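Side-chain contacts in carboxypeptidase A (Helicoverpa armigera, PDB 1JQG), which is a zinc metallopeptidase of the M14 family, made as a pro-protein, that probably removes residues from the C-terminal end of peptide substrates: residues 24-29 against 50-55; 36-41 against 358-363; 72-77 against 82-87. One frame throughout, in Å; residues are numbered along the deposited sequence.

Interaction 1 of 3, residues 24-29 against 50-55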
ATOM      1  N   HIS A  24     -20.152   1.575  13.820  1.00 32.48           N
ATOM      2  CA  HIS A  24     -18.872   2.269  13.740  1.00 29.23           C
ATOM      3  C   HIS A  24     -19.020   3.574  12.945  1.00 28.35           C
ATOM      4  O   HIS A  24     -19.617   3.583  11.870  1.00 24.39           O
ATOM      5  CB  HIS A  24     -17.822   1.364  13.119  1.00 24.05           C
ATOM      6  CG  HIS A  24     -17.215   0.362  14.021  1.00 26.56           C
ATOM      7  ND1 HIS A  24     -17.963  -0.310  14.965  1.00 41.41           N
ATOM      8  CD2 HIS A  24     -15.950  -0.111  14.164  1.00 25.64           C
ATOM      9  CE1 HIS A  24     -17.197  -1.157  15.648  1.00 32.77           C
ATOM     10  NE2 HIS A  24     -15.967  -1.043  15.163  1.00 30.22           N
ATOM     11  N   ALA A  25     -18.461   4.663  13.476  1.00 27.18           N
ATOM     12  CA  ALA A  25     -18.524   5.956  12.809  1.00 24.25           C
ATOM     13  C   ALA A  25     -17.138   6.506  12.434  1.00 25.78           C
ATOM     14  O   ALA A  25     -16.107   6.368  13.092  1.00 22.71           O
ATOM     15  CB  ALA A  25     -19.181   7.014  13.675  1.00 25.73           C
ATOM     16  N   VAL A  26     -17.110   7.216  11.307  1.00 24.77           N
ATOM     17  CA  VAL A  26     -15.911   7.855  10.802  1.00 23.64           C
ATOM     18  C   VAL A  26     -15.931   9.322  11.196  1.00 23.25           C
ATOM     19  O   VAL A  26     -16.913  10.019  10.907  1.00 21.17           O
ATOM     20  CB  VAL A  26     -15.786   7.722   9.259  1.00 26.48           C
ATOM     21  CG1 VAL A  26     -14.660   8.585   8.704  1.00 23.83           C
ATOM     22  CG2 VAL A  26     -15.497   6.259   8.930  1.00 19.32           C
ATOM     23  N   TYR A  27     -14.865   9.747  11.856  1.00 21.95           N
ATOM     24  CA  TYR A  27     -14.755  11.129  12.299  1.00 27.37           C
ATOM     25  C   TYR A  27     -13.650  11.845  11.527  1.00 31.10           C
ATOM     26  O   TYR A  27     -12.700  11.236  11.005  1.00 31.59           O
ATOM     27  CB  TYR A  27     -14.490  11.188  13.796  1.00 29.82           C
ATOM     28  CG  TYR A  27     -15.687  10.922  14.686  1.00 32.89           C
ATOM     29  CD1 TYR A  27     -15.966   9.630  15.108  1.00 32.42           C
ATOM     30  CD2 TYR A  27     -16.513  11.950  15.134  1.00 34.45           C
ATOM     31  CE1 TYR A  27     -17.033   9.372  15.958  1.00 34.65           C
ATOM     32  CE2 TYR A  27     -17.602  11.698  15.949  1.00 36.66           C
ATOM     33  CZ  TYR A  27     -17.850  10.403  16.362  1.00 36.06           C
ATOM     34  OH  TYR A  27     -18.907  10.127  17.173  1.00 42.65           O
ATOM     35  N   GLN A  28     -13.762  13.156  11.440  1.00 33.08           N
ATOM     36  CA  GLN A  28     -12.739  14.005  10.841  1.00 32.94           C
ATOM     37  C   GLN A  28     -12.188  14.938  11.920  1.00 32.74           C
ATOM     38  O   GLN A  28     -12.945  15.773  12.416  1.00 36.26           O
ATOM     39  CB  GLN A  28     -13.340  14.718   9.638  1.00 27.69           C
ATOM     40  CG  GLN A  28     -12.405  15.699   8.977  1.00 32.68           C
ATOM     41  CD  GLN A  28     -13.113  16.586   7.957  1.00 40.82           C
ATOM     42  OE1 GLN A  28     -13.164  17.813   8.170  1.00 37.17           O
ATOM     43  NE2 GLN A  28     -13.627  15.945   6.910  1.00 33.95           N
ATOM     44  N   VAL A  29     -10.940  14.715  12.330  1.00 30.44           N
ATOM     45  CA  VAL A  29     -10.330  15.543  13.363  1.00 30.08           C
ATOM     46  C   VAL A  29      -9.507  16.664  12.743  1.00 28.45           C
ATOM     47  O   VAL A  29      -8.697  16.385  11.883  1.00 26.84           O
ATOM     48  CB  VAL A  29      -9.462  14.731  14.339  1.00 31.87           C
ATOM     49  CG1 VAL A  29     -10.368  13.625  14.899  1.00 31.12           C
ATOM     50  CG2 VAL A  29      -8.240  14.085  13.723  1.00 41.84           C
ATOM     51  N   ASP A  50      -8.750   2.937  14.814  1.00 28.36           N
ATOM     52  CA  ASP A  50      -8.291   2.763  13.440  1.00 28.23           C
ATOM     53  C   ASP A  50      -8.097   4.140  12.788  1.00 27.80           C
ATOM     54  O   ASP A  50      -9.059   4.765  12.321  1.00 29.89           O
ATOM     55  CB  ASP A  50      -9.317   1.924  12.669  1.00 22.80           C
ATOM     56  CG  ASP A  50      -8.856   1.549  11.279  1.00 26.89           C
ATOM     57  OD1 ASP A  50      -7.683   1.824  10.959  1.00 28.82           O
ATOM     58  OD2 ASP A  50      -9.639   0.998  10.479  1.00 35.50           O
ATOM     59  N   VAL A  51      -6.863   4.603  12.765  1.00 25.09           N
ATOM     60  CA  VAL A  51      -6.486   5.857  12.133  1.00 23.67           C
ATOM     61  C   VAL A  51      -6.240   5.712  10.642  1.00 21.47           C
ATOM     62  O   VAL A  51      -5.219   5.141  10.207  1.00 26.92           O
ATOM     63  CB  VAL A  51      -5.203   6.421  12.784  1.00 24.95           C
ATOM     64  CG1 VAL A  51      -4.823   7.756  12.148  1.00 24.06           C
ATOM     65  CG2 VAL A  51      -5.429   6.559  14.281  1.00 27.63           C
ATOM     66  N   TRP A  52      -7.198   6.117   9.844  1.00 21.64           N
ATOM     67  CA  TRP A  52      -7.074   6.074   8.376  1.00 25.41           C
ATOM     68  C   TRP A  52      -6.065   7.104   7.869  1.00 28.37           C
ATOM     69  O   TRP A  52      -5.280   6.787   7.000  1.00 31.85           O
ATOM     70  CB  TRP A  52      -8.449   6.358   7.748  1.00 20.15           C
ATOM     71  CG  TRP A  52      -9.446   5.270   7.956  1.00 24.06           C
ATOM     72  CD1 TRP A  52      -9.267   4.110   8.677  1.00 26.25           C
ATOM     73  CD2 TRP A  52     -10.796   5.215   7.478  1.00 19.07           C
ATOM     74  NE1 TRP A  52     -10.408   3.352   8.658  1.00 21.92           N
ATOM     75  CE2 TRP A  52     -11.362   4.023   7.921  1.00 19.10           C
ATOM     76  CE3 TRP A  52     -11.567   6.073   6.690  1.00 23.71           C
ATOM     77  CZ2 TRP A  52     -12.671   3.645   7.604  1.00 19.30           C
ATOM     78  CZ3 TRP A  52     -12.884   5.706   6.382  1.00 26.26           C
ATOM     79  CH2 TRP A  52     -13.424   4.484   6.847  1.00 19.79           C
ATOM     80  N   SER A  53      -6.073   8.307   8.466  1.00 29.19           N
ATOM     81  CA  SER A  53      -5.135   9.355   8.073  1.00 34.34           C
ATOM     82  C   SER A  53      -4.824  10.263   9.254  1.00 31.75           C
ATOM     83  O   SER A  53      -5.716  10.638  10.004  1.00 32.90           O
ATOM     84  CB  SER A  53      -5.655  10.211   6.912  1.00 31.09           C
ATOM     85  OG  SER A  53      -6.976  10.633   7.232  1.00 42.97           O
ATOM     86  N   ASP A  54      -3.555  10.591   9.447  1.00 31.20           N
ATOM     87  CA  ASP A  54      -3.149  11.442  10.553  1.00 32.72           C
ATOM     88  C   ASP A  54      -3.589  12.889  10.402  1.00 33.54           C
ATOM     89  O   ASP A  54      -3.570  13.540   9.359  1.00 35.08           O
ATOM     90  CB  ASP A  54      -1.627  11.345  10.745  1.00 42.60           C
ATOM     91  CG  ASP A  54      -1.201  10.021  11.388  1.00 47.19           C
ATOM     92  OD1 ASP A  54      -0.623   9.180  10.659  1.00 43.89           O
ATOM     93  OD2 ASP A  54      -1.467   9.900  12.609  1.00 40.49           O
ATOM     94  N   ALA A  55      -3.983  13.500  11.506  1.00 36.03           N
ATOM     95  CA  ALA A  55      -4.324  14.907  11.582  1.00 34.89           C
ATOM     96  C   ALA A  55      -3.070  15.794  11.602  1.00 34.54           C
ATOM     97  O   ALA A  55      -2.140  15.516  12.328  1.00 37.38           O
ATOM     98  CB  ALA A  55      -5.112  15.244  12.834  1.00 21.89           C
TER
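Val26 pushes its CG2 methyl against the six-membered part of the Trp52 indole, 3.4 Å from CH2. CZ3 lies slightly farther from the same methyl, and the second methyl, CG1, reaches only the CZ3 corner. The two side chains meet at about a right angle, and the methyl approaches the indole obliquely. Val26 holds CG1 anti to the backbone N (chi1 170°), which leaves both methyls directed at the far end of the indole. At the pyrrole end, Trp52 NE1 gives a weak hydrogen bond to Asp50 OD2 at 3.1 Å, bent to 145° at the hydrogen. That carboxylate also forms a salt bridge with Arg183 of the enzyme moiety; the indole thus has an apolar contact at its benzene end and a charged pair near NE1. Tyr233 and Phe395 bring further rings to Trp52. Farther along, Val29 CG2 touches the CB methyl of Ala55 at 3.5 Å, where the backbones come closer: the CA atoms of Val29 and Ala55 are 6.3 Å apart, against 9.3 Å for those of Val26 and Trp52. Both contacts are purely apolar. The strands are not direct neighbours: 61-65 runs between 25-30 and 50-53. The chain turns a corner at Trp52, and the indole reaches past Leu64 of the intervening strand to Val26. The arrangement belongs to the antiparallel four-stranded sheet of the carboxypeptidase activation peptide: Val26 and Trp52 meet on its enzyme-facing side, Val29 and Ala55 toward its helices.

Interaction 2 of 3, residues 36-41 against 358-363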
ATOM      1  N   GLN A  36      -1.549  19.866  19.503  1.00 40.01           N
ATOM      2  CA  GLN A  36      -2.699  19.019  19.306  1.00 39.21           C
ATOM      3  C   GLN A  36      -2.414  17.775  18.460  1.00 42.36           C
ATOM      4  O   GLN A  36      -3.060  16.711  18.578  1.00 37.06           O
ATOM      5  CB  GLN A  36      -3.794  19.881  18.664  1.00 36.98           C
ATOM      6  CG  GLN A  36      -4.262  21.015  19.552  1.00 39.18           C
ATOM      7  CD  GLN A  36      -5.480  21.746  19.003  1.00 40.25           C
ATOM      8  OE1 GLN A  36      -6.405  22.128  19.726  1.00 45.62           O
ATOM      9  NE2 GLN A  36      -5.433  21.921  17.679  1.00 33.18           N
ATOM     10  N   VAL A  37      -1.457  17.890  17.514  1.00 42.12           N
ATOM     11  CA  VAL A  37      -1.042  16.757  16.703  1.00 40.21           C
ATOM     12  C   VAL A  37      -0.579  15.592  17.580  1.00 41.97           C
ATOM     13  O   VAL A  37      -0.895  14.443  17.302  1.00 42.10           O
ATOM     14  CB  VAL A  37       0.065  17.131  15.713  1.00 36.34           C
ATOM     15  CG1 VAL A  37       0.525  15.944  14.889  1.00 35.31           C
ATOM     16  CG2 VAL A  37      -0.415  18.198  14.725  1.00 48.34           C
ATOM     17  N   LYS A  38       0.192  15.892  18.612  1.00 43.32           N
ATOM     18  CA  LYS A  38       0.697  14.949  19.583  1.00 42.69           C
ATOM     19  C   LYS A  38      -0.447  14.474  20.490  1.00 40.09           C
ATOM     20  O   LYS A  38      -0.687  13.298  20.743  1.00 37.93           O
ATOM     21  CB  LYS A  38       1.789  15.606  20.441  1.00 49.81           C
ATOM     22  CG  LYS A  38       3.133  14.958  20.647  1.00 56.64           C
ATOM     23  CD  LYS A  38       3.052  13.490  21.041  1.00 58.87           C
ATOM     24  CE  LYS A  38       4.416  12.821  20.890  1.00 63.54           C
ATOM     25  NZ  LYS A  38       5.455  13.679  21.551  1.00 63.64           N
ATOM     26  N   LEU A  39      -1.248  15.419  20.951  1.00 38.92           N
ATOM     27  CA  LEU A  39      -2.383  15.187  21.811  1.00 38.33           C
ATOM     28  C   LEU A  39      -3.288  14.109  21.228  1.00 38.58           C
ATOM     29  O   LEU A  39      -3.597  13.098  21.856  1.00 38.97           O
ATOM     30  CB  LEU A  39      -3.206  16.461  21.983  1.00 36.77           C
ATOM     31  CG  LEU A  39      -4.307  16.521  23.031  1.00 43.35           C
ATOM     32  CD1 LEU A  39      -3.795  16.303  24.454  1.00 43.62           C
ATOM     33  CD2 LEU A  39      -4.997  17.887  22.941  1.00 48.55           C
ATOM     34  N   VAL A  40      -3.766  14.352  20.009  1.00 38.41           N
ATOM     35  CA  VAL A  40      -4.745  13.502  19.342  1.00 35.06           C
ATOM     36  C   VAL A  40      -4.144  12.155  18.987  1.00 33.49           C
ATOM     37  O   VAL A  40      -4.781  11.114  19.172  1.00 32.47           O
ATOM     38  CB  VAL A  40      -5.334  14.165  18.084  1.00 31.33           C
ATOM     39  CG1 VAL A  40      -6.314  13.287  17.346  1.00 34.72           C
ATOM     40  CG2 VAL A  40      -6.034  15.464  18.475  1.00 33.18           C
ATOM     41  N   HIS A  41      -2.884  12.157  18.595  1.00 34.59           N
ATOM     42  CA  HIS A  41      -2.161  10.974  18.162  1.00 35.09           C
ATOM     43  C   HIS A  41      -2.034   9.940  19.265  1.00 36.34           C
ATOM     44  O   HIS A  41      -2.414   8.797  19.037  1.00 39.38           O
ATOM     45  CB  HIS A  41      -0.765  11.326  17.642  1.00 38.26           C
ATOM     46  CG  HIS A  41      -0.024  10.142  17.100  1.00 43.21           C
ATOM     47  ND1 HIS A  41      -0.315   9.575  15.883  1.00 38.96           N
ATOM     48  CD2 HIS A  41       1.003   9.420  17.626  1.00 44.67           C
ATOM     49  CE1 HIS A  41       0.494   8.554  15.683  1.00 40.83           C
ATOM     50  NE2 HIS A  41       1.308   8.437  16.725  1.00 41.47           N
ATOM     51  N   VAL A 358       5.562  14.950   5.924  1.00 31.92           N
ATOM     52  CA  VAL A 358       4.193  14.976   5.388  1.00 28.69           C
ATOM     53  C   VAL A 358       3.191  14.319   6.313  1.00 32.66           C
ATOM     54  O   VAL A 358       2.130  14.856   6.619  1.00 34.56           O
ATOM     55  CB  VAL A 358       4.150  14.303   4.007  1.00 29.67           C
ATOM     56  CG1 VAL A 358       2.757  14.209   3.403  1.00 17.52           C
ATOM     57  CG2 VAL A 358       5.092  15.077   3.063  1.00 20.30           C
ATOM     58  N   LEU A 359       3.450  13.088   6.752  1.00 34.64           N
ATOM     59  CA  LEU A 359       2.517  12.370   7.618  1.00 33.61           C
ATOM     60  C   LEU A 359       2.941  12.452   9.071  1.00 36.83           C
ATOM     61  O   LEU A 359       2.662  13.456   9.743  1.00 39.75           O
ATOM     62  CB  LEU A 359       2.352  10.898   7.193  1.00 31.59           C
ATOM     63  CG  LEU A 359       1.820  10.688   5.762  1.00 30.36           C
ATOM     64  CD1 LEU A 359       1.822   9.205   5.367  1.00 19.36           C
ATOM     65  CD2 LEU A 359       0.427  11.290   5.680  1.00 20.72           C
ATOM     66  N   TYR A 360       3.539  11.394   9.605  1.00 36.31           N
ATOM     67  CA  TYR A 360       3.934  11.340  11.013  1.00 36.75           C
ATOM     68  C   TYR A 360       5.078  10.334  11.190  1.00 39.23           C
ATOM     69  O   TYR A 360       5.388   9.513  10.309  1.00 38.04           O
ATOM     70  CB  TYR A 360       2.767  10.918  11.905  1.00 37.99           C
ATOM     71  CG  TYR A 360       2.875  11.392  13.344  1.00 43.69           C
ATOM     72  CD1 TYR A 360       2.439  12.650  13.728  1.00 46.02           C
ATOM     73  CD2 TYR A 360       3.412  10.591  14.345  1.00 45.80           C
ATOM     74  CE1 TYR A 360       2.537  13.096  15.030  1.00 46.01           C
ATOM     75  CE2 TYR A 360       3.522  11.024  15.657  1.00 45.08           C
ATOM     76  CZ  TYR A 360       3.081  12.282  15.993  1.00 44.52           C
ATOM     77  OH  TYR A 360       3.157  12.765  17.280  1.00 44.35           O
ATOM     78  N   ALA A 361       5.722  10.383  12.362  1.00 36.30           N
ATOM     79  CA  ALA A 361       6.852   9.482  12.614  1.00 36.75           C
ATOM     80  C   ALA A 361       6.443   8.027  12.431  1.00 33.42           C
ATOM     81  O   ALA A 361       5.440   7.579  12.940  1.00 37.14           O
ATOM     82  CB  ALA A 361       7.478   9.777  13.970  1.00 34.78           C
ATOM     83  N   ALA A 362       7.256   7.279  11.713  1.00 32.10           N
ATOM     84  CA  ALA A 362       7.011   5.868  11.428  1.00 32.76           C
ATOM     85  C   ALA A 362       8.339   5.136  11.259  1.00 33.12           C
ATOM     86  O   ALA A 362       9.302   5.676  10.745  1.00 37.78           O
ATOM     87  CB  ALA A 362       6.191   5.655  10.162  1.00 23.95           C
ATOM     88  N   SER A 363       8.385   3.884  11.651  1.00 35.64           N
ATOM     89  CA  SER A 363       9.562   3.051  11.517  1.00 36.77           C
ATOM     90  C   SER A 363       9.202   1.643  11.066  1.00 34.55           C
ATOM     91  O   SER A 363       8.027   1.284  11.104  1.00 29.96           O
ATOM     92  CB  SER A 363      10.330   2.956  12.843  1.00 37.59           C
ATOM     93  OG  SER A 363       9.423   2.456  13.831  1.00 44.47           O
TER
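The helix 34-46 of the activation peptide meets the catalytic domain here, at the loop that follows helix 355-358, and one tyrosine carries the enzyme's side of the contact. Tyr360 stretches its ring toward the helix and lays one face against the imidazole of His41. The centroids are 4.1 Å apart and the planes are inclined by 25°, a face-to-face stack that is slightly splayed. The overlap is offset: Tyr360 CE2 sits over the rim of the imidazole, 3.6 Å from His41 NE2. With CG anti to the backbone N (chi1 -176°), His41 projects its ring from the helix toward the loop. One helical turn earlier, Val37 comes at the edge of the phenol, its CG1 methyl near the ring plane and 3.5 Å from Tyr360 CE1, so face and edge are gripped by residues four apart. The Lys38 chain, bent at chi2 and chi4, passes across the hydroxyl end, with CE 3.8 Å from Tyr360 OH. Asp54 OD2 is weakly hydrogen-bonded to His41 ND1, which may help to set the ring's rotation. With an alanine here in place of the histidine, one face of the Tyr360 ring would probably lose its stacking partner and Asp54 this weak bond, leaving the phenol freer to turn. The nearby Asp54 carboxylate would tend to favour a protonated imidazole, but across the domain boundary the contact itself is one of ring stacking and apolar touching, without a direct hydrogen bond between the two segments.

Interaction 3 of 3, residues 72-77 against 82-87; sequences IFENFL and VQYKLE
Leu77 lies along the near end of the Tyr84 side chain, its CD1 methyl 3.7 Å from Tyr84 CB and its CB equally close to Tyr84 CD2. Its other methyl, CD2, turns to Val82 and meets CG1 at 3.9 Å, so the two branches of one leucine serve two residues of the returning chain. At the far end of the phenol, Glu74 CB packs 3.5 Å from Tyr84 OH, obliquely to the ring. Tyr84 has CG between its backbone N and carbonyl carbon (chi1 65°), which swings the ring back over the helix from Leu77 to Glu74. The contact closes the turn from helix 70-80 into the edge strand 83-88, a helix-to-strand connection in the open-faced alpha/beta sandwich of the activation peptide. Val82 N donates to Leu77 O at 3.0 Å, five residues back, tying the chain just after the helix to its last turn. Val82 also reaches Val40 of helix 34-46. Between the polar ends, a water donates to Glu74 OE1 at 2.9 Å and is weakly linked to Tyr84 OH.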
ATOM      1  N   ILE A  72     -16.829   8.511  24.558  1.00 45.86           N
ATOM      2  CA  ILE A  72     -15.554   8.783  25.211  1.00 43.81           C
ATOM      3  C   ILE A  72     -14.616   9.569  24.293  1.00 42.93           C
ATOM      4  O   ILE A  72     -13.866  10.438  24.735  1.00 41.46           O
ATOM      5  CB  ILE A  72     -14.859   7.472  25.622  1.00 45.96           C
ATOM      6  CG1 ILE A  72     -15.731   6.653  26.588  1.00 49.89           C
ATOM      7  CG2 ILE A  72     -13.505   7.760  26.246  1.00 41.93           C
ATOM      8  CD1 ILE A  72     -15.123   5.275  26.851  1.00 52.37           C
ATOM      9  N   PHE A  73     -14.644   9.226  23.003  1.00 41.47           N
ATOM     10  CA  PHE A  73     -13.769   9.796  22.002  1.00 41.05           C
ATOM     11  C   PHE A  73     -14.024  11.294  21.835  1.00 40.38           C
ATOM     12  O   PHE A  73     -13.075  12.091  21.920  1.00 38.65           O
ATOM     13  CB  PHE A  73     -13.905   9.068  20.667  1.00 35.62           C
ATOM     14  CG  PHE A  73     -13.263   9.754  19.496  1.00 38.66           C
ATOM     15  CD1 PHE A  73     -13.992  10.472  18.564  1.00 36.13           C
ATOM     16  CD2 PHE A  73     -11.877   9.649  19.347  1.00 38.59           C
ATOM     17  CE1 PHE A  73     -13.336  11.060  17.486  1.00 42.59           C
ATOM     18  CE2 PHE A  73     -11.235  10.244  18.283  1.00 41.92           C
ATOM     19  CZ  PHE A  73     -11.965  10.944  17.346  1.00 39.38           C
ATOM     20  N   GLU A  74     -15.288  11.673  21.623  1.00 38.47           N
ATOM     21  CA  GLU A  74     -15.639  13.047  21.348  1.00 41.19           C
ATOM     22  C   GLU A  74     -15.697  13.867  22.632  1.00 45.36           C
ATOM     23  O   GLU A  74     -15.665  15.099  22.577  1.00 49.97           O
ATOM     24  CB  GLU A  74     -16.966  13.171  20.615  1.00 40.52           C
ATOM     25  CG  GLU A  74     -18.138  12.522  21.256  1.00 36.05           C
ATOM     26  CD  GLU A  74     -19.420  12.668  20.457  1.00 48.96           C
ATOM     27  OE1 GLU A  74     -20.344  13.215  21.131  1.00 57.77           O
ATOM     28  OE2 GLU A  74     -19.509  12.263  19.260  1.00 36.87           O
ATOM     29  N   ASN A  75     -15.713  13.185  23.762  1.00 43.88           N
ATOM     30  CA  ASN A  75     -15.653  13.797  25.066  1.00 44.60           C
ATOM     31  C   ASN A  75     -14.288  14.427  25.289  1.00 44.56           C
ATOM     32  O   ASN A  75     -14.249  15.540  25.785  1.00 45.04           O
ATOM     33  CB  ASN A  75     -15.890  12.760  26.170  1.00 52.07           C
ATOM     34  CG  ASN A  75     -16.294  13.380  27.492  1.00 52.55           C
ATOM     35  OD1 ASN A  75     -17.488  13.564  27.729  1.00 58.16           O
ATOM     36  ND2 ASN A  75     -15.297  13.695  28.315  1.00 57.38           N
ATOM     37  N   PHE A  76     -13.247  13.678  24.943  1.00 45.90           N
ATOM     38  CA  PHE A  76     -11.865  14.112  25.066  1.00 43.88           C
ATOM     39  C   PHE A  76     -11.536  15.263  24.128  1.00 44.23           C
ATOM     40  O   PHE A  76     -10.901  16.229  24.532  1.00 45.10           O
ATOM     41  CB  PHE A  76     -10.926  12.936  24.778  1.00 45.65           C
ATOM     42  CG  PHE A  76      -9.465  13.294  24.722  1.00 49.06           C
ATOM     43  CD1 PHE A  76      -8.739  13.366  25.897  1.00 48.93           C
ATOM     44  CD2 PHE A  76      -8.804  13.556  23.526  1.00 46.75           C
ATOM     45  CE1 PHE A  76      -7.396  13.688  25.881  1.00 50.77           C
ATOM     46  CE2 PHE A  76      -7.467  13.874  23.513  1.00 41.28           C
ATOM     47  CZ  PHE A  76      -6.756  13.939  24.685  1.00 43.51           C
ATOM     48  N   LEU A  77     -12.034  15.187  22.891  1.00 45.95           N
ATOM     49  CA  LEU A  77     -11.783  16.230  21.898  1.00 45.70           C
ATOM     50  C   LEU A  77     -12.429  17.534  22.355  1.00 45.93           C
ATOM     51  O   LEU A  77     -11.857  18.600  22.110  1.00 48.12           O
ATOM     52  CB  LEU A  77     -12.266  15.837  20.499  1.00 42.24           C
ATOM     53  CG  LEU A  77     -11.662  14.588  19.848  1.00 42.14           C
ATOM     54  CD1 LEU A  77     -12.412  14.147  18.595  1.00 38.57           C
ATOM     55  CD2 LEU A  77     -10.217  14.804  19.465  1.00 36.28           C
ATOM     56  N   VAL A  82     -10.204  20.432  20.482  1.00 45.53           N
ATOM     57  CA  VAL A  82      -9.900  19.942  19.147  1.00 42.20           C
ATOM     58  C   VAL A  82     -11.191  19.767  18.357  1.00 41.08           C
ATOM     59  O   VAL A  82     -12.109  19.101  18.818  1.00 43.50           O
ATOM     60  CB  VAL A  82      -9.095  18.623  19.153  1.00 36.78           C
ATOM     61  CG1 VAL A  82      -8.812  18.064  17.773  1.00 33.10           C
ATOM     62  CG2 VAL A  82      -7.747  18.842  19.837  1.00 34.56           C
ATOM     63  N   GLN A  83     -11.306  20.421  17.219  1.00 39.22           N
ATOM     64  CA  GLN A  83     -12.429  20.298  16.324  1.00 39.94           C
ATOM     65  C   GLN A  83     -12.571  18.894  15.725  1.00 42.07           C
ATOM     66  O   GLN A  83     -11.584  18.256  15.346  1.00 41.02           O
ATOM     67  CB  GLN A  83     -12.355  21.299  15.160  1.00 41.58           C
ATOM     68  CG  GLN A  83     -12.193  22.733  15.620  1.00 52.08           C
ATOM     69  CD  GLN A  83     -11.876  23.671  14.474  1.00 62.86           C
ATOM     70  OE1 GLN A  83     -10.745  24.138  14.303  1.00 72.33           O
ATOM     71  NE2 GLN A  83     -12.901  23.950  13.672  1.00 70.01           N
ATOM     72  N   TYR A  84     -13.833  18.506  15.598  1.00 40.71           N
ATOM     73  CA  TYR A  84     -14.102  17.243  14.966  1.00 41.12           C
ATOM     74  C   TYR A  84     -15.512  17.298  14.392  1.00 40.86           C
ATOM     75  O   TYR A  84     -16.332  18.113  14.763  1.00 43.01           O
ATOM     76  CB  TYR A  84     -14.101  16.122  15.998  1.00 42.79           C
ATOM     77  CG  TYR A  84     -15.188  16.183  17.053  1.00 46.63           C
ATOM     78  CD1 TYR A  84     -16.417  15.558  16.886  1.00 46.31           C
ATOM     79  CD2 TYR A  84     -14.973  16.886  18.232  1.00 47.25           C
ATOM     80  CE1 TYR A  84     -17.395  15.615  17.859  1.00 44.89           C
ATOM     81  CE2 TYR A  84     -15.956  16.957  19.201  1.00 49.03           C
ATOM     82  CZ  TYR A  84     -17.161  16.319  19.014  1.00 46.73           C
ATOM     83  OH  TYR A  84     -18.123  16.382  19.987  1.00 49.61           O
ATOM     84  N   LYS A  85     -15.695  16.266  13.575  1.00 40.96           N
ATOM     85  CA  LYS A  85     -17.096  16.169  13.167  1.00 38.04           C
ATOM     86  C   LYS A  85     -17.375  14.921  12.359  1.00 36.93           C
ATOM     87  O   LYS A  85     -16.542  14.376  11.653  1.00 34.91           O
ATOM     88  CB  LYS A  85     -17.522  17.444  12.491  1.00 43.05           C
ATOM     89  CG  LYS A  85     -17.016  17.540  11.068  1.00 51.28           C
ATOM     90  CD  LYS A  85     -17.336  18.897  10.448  1.00 58.90           C
ATOM     91  CE  LYS A  85     -18.811  18.993  10.058  1.00 66.30           C
ATOM     92  NZ  LYS A  85     -19.085  18.053   8.917  1.00 71.87           N
ATOM     93  N   LEU A  86     -18.598  14.413  12.543  1.00 34.40           N
ATOM     94  CA  LEU A  86     -19.198  13.187  12.100  1.00 31.50           C
ATOM     95  C   LEU A  86     -19.414  13.146  10.578  1.00 34.12           C
ATOM     96  O   LEU A  86     -20.301  13.790  10.032  1.00 32.95           O
ATOM     97  CB  LEU A  86     -20.556  12.824  12.761  1.00 27.94           C
ATOM     98  CG  LEU A  86     -21.135  11.418  12.551  1.00 25.30           C
ATOM     99  CD1 LEU A  86     -20.282  10.384  13.305  1.00 29.04           C
ATOM    100  CD2 LEU A  86     -22.585  11.266  12.970  1.00 30.97           C
ATOM    101  N   GLU A  87     -18.625  12.280   9.924  1.00 33.85           N
ATOM    102  CA  GLU A  87     -18.709  12.096   8.500  1.00 32.69           C
ATOM    103  C   GLU A  87     -19.657  10.967   8.133  1.00 27.63           C
ATOM    104  O   GLU A  87     -20.415  11.024   7.174  1.00 25.11           O
ATOM    105  CB  GLU A  87     -17.306  11.856   7.917  1.00 36.25           C
ATOM    106  CG  GLU A  87     -17.334  11.781   6.378  1.00 48.95           C
ATOM    107  CD  GLU A  87     -15.942  11.717   5.775  1.00 51.08           C
ATOM    108  OE1 GLU A  87     -15.339  12.800   5.658  1.00 52.83           O
ATOM    109  OE2 GLU A  87     -15.500  10.594   5.432  1.00 55.68           O
TER
HETATM  110  O   HOH W   1     -21.341  15.490  19.586  1.00 41.46           O

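Overall arrangement
Interactions 1 and 3 lie within the activation peptide, their centres 10 Å apart, and share its antiparallel sheet: strands 83-88 and 50-53 are its two outermost strands, with 25-30 beside 83-88. Helix 34-46 links the two strands of interaction 1 along the chain and supplies one side of interaction 2, whose centre is 13 Å from that of interaction 1 and 17 Å from that of interaction 3. Both segments of interaction 1 precede those of interaction 3, whereas interaction 2 spans more than 300 residues. Interaction 3 joins helix to edge strand, interaction 1 reaches the enzyme-facing side at Trp52, and interaction 2 touches the catalytic domain directly, consistent with a prosegment covering the active-site side.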